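Local coordinates for RegF protein (Neisseria gonorrhoeae, PDB 4HOJ), which binds glutathione as a glutathione S-transferase homolog of the stringent starvation protein A type, and also binds calcium, at the interface of chains A and B. Residues are numbered along the deposited sequence; one frame, centred on the assembly and turned at random. Chains: chain A/B, RegF protein.

The interface of chains A and B. Residues chain A 70-71, 74-75; chain B 86, 89, 93.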
# COMPACT_ATOMS: atom_id res chain seq x y z
N GLU A 70 8.83 -6.22 0.40
CA GLU A 70 9.67 -5.07 0.79
C GLU A 70 10.61 -5.42 1.88
O GLU A 70 11.79 -5.06 1.83
CB GLU A 70 8.83 -3.89 1.27
CG GLU A 70 8.08 -3.19 0.17
CD GLU A 70 8.82 -2.05 -0.48
OE1 GLU A 70 10.04 -1.87 -0.22
OE2 GLU A 70 8.17 -1.32 -1.27
N TYR A 71 10.08 -6.08 2.90
CA TYR A 71 10.92 -6.51 4.01
C TYR A 71 12.04 -7.40 3.51
O TYR A 71 13.21 -7.15 3.82
CB TYR A 71 10.08 -7.20 5.11
CG TYR A 71 10.94 -7.81 6.16
CD1 TYR A 71 11.57 -7.04 7.11
CD2 TYR A 71 11.11 -9.19 6.21
CE1 TYR A 71 12.36 -7.62 8.10
CE2 TYR A 71 11.91 -9.78 7.18
CZ TYR A 71 12.53 -9.00 8.11
OH TYR A 71 13.30 -9.58 9.09
N GLU A 74 14.81 -5.56 1.84
CA GLU A 74 15.64 -4.75 2.71
C GLU A 74 16.48 -5.64 3.62
O GLU A 74 17.63 -5.30 3.96
CB GLU A 74 14.80 -3.72 3.50
CG GLU A 74 14.19 -2.64 2.59
CD GLU A 74 13.55 -1.49 3.34
OE1 GLU A 74 13.37 -1.63 4.58
OE2 GLU A 74 13.24 -0.46 2.68
N ARG A 75 15.95 -6.80 4.00
CA ARG A 75 16.58 -7.69 4.96
C ARG A 75 17.77 -8.46 4.34
O ARG A 75 18.78 -8.74 5.02
CB ARG A 75 15.51 -8.65 5.46
CG ARG A 75 15.99 -9.79 6.27
CD ARG A 75 16.24 -9.38 7.69
NE ARG A 75 16.58 -10.58 8.42
CZ ARG A 75 17.74 -11.22 8.33
NH1 ARG A 75 18.71 -10.74 7.55
NH2 ARG A 75 17.94 -12.33 9.02
N PRO B 86 15.47 -2.81 9.12
CA PRO B 86 14.44 -3.41 8.25
C PRO B 86 13.27 -4.01 9.02
O PRO B 86 12.12 -3.99 8.54
CB PRO B 86 15.19 -4.49 7.49
CG PRO B 86 16.62 -3.99 7.50
CD PRO B 86 16.83 -3.27 8.78
N ARG B 89 11.01 -1.15 10.04
CA ARG B 89 10.41 -0.58 8.84
C ARG B 89 9.32 -1.47 8.35
O ARG B 89 8.29 -0.97 7.92
CB ARG B 89 11.45 -0.40 7.74
CG ARG B 89 12.44 0.71 8.12
CD ARG B 89 13.79 0.57 7.41
NE ARG B 89 13.65 0.75 5.98
CZ ARG B 89 13.50 1.93 5.37
NH1 ARG B 89 13.53 3.04 6.09
NH2 ARG B 89 13.33 2.00 4.04
N ARG B 93 5.48 -0.37 8.02
CA ARG B 93 4.72 -0.42 6.77
C ARG B 93 3.46 -1.21 6.95
O ARG B 93 2.42 -0.89 6.35
CB ARG B 93 5.56 -1.03 5.66
CG ARG B 93 6.58 -0.08 5.19
CD ARG B 93 7.15 -0.74 3.97
NE ARG B 93 8.36 -0.11 3.55
CZ ARG B 93 9.58 -0.63 3.66
NH1 ARG B 93 9.82 -1.86 4.19
NH2 ARG B 93 10.55 0.16 3.26
O HOH W 1 11.79 -3.67 5.75
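Helix 65-75 of chain A and the start of helix 86-102 of chain B run nearly antiparallel, and A:Glu74 meets B:Arg89 and B:Arg93 between them. This patch of the two-fold interface of a probable GST-type dimer has a twin with the chains exchanged. The carboxylate of A:Glu74 is its centre. B:Arg89 grips it side-on with two nitrogens. B:Arg89 NE bonds to A:Glu74 OE1 at 2.8 Å, and NH2 bonds to OE2 along a nearly straight line, 173° at the hydrogen. Both oxygens are met on the syn side, somewhat out of the carboxylate plane. A bend at chi3 (66°) turns the B:Arg89 guanidinium across A:Glu74, much nearer to parallel with the carboxylate than that of B:Arg93. B:Arg93 comes tip to tip, its chain extended from CG to NE and its guanidinium turned steeply against the carboxylate. B:Arg93 NH2 bonds to A:Glu74 OE2 at 2.8 Å from above the carboxylate plane, on the face opposite to B:Arg89 NH2. OE2 thus accepts from both arginines, which should favour a charged carboxylate. A:Glu70 bends at chi2 (-91°) and lays OE1 over the face of the B:Arg93 guanidinium, 4.1 Å from its NH2. This is no salt bridge, but the opposite charges may help hold B:Arg93. B:Pro86 packs CB against A:Glu74 CB. The B:Pro86 carbonyl lies at the edge of the A:Tyr71 ring, with B:Pro86 O 3.4 Å from A:Tyr71 CD1. Water 1 joins B:Pro86 O to A:Glu74 OE1, 2.8 Å from each.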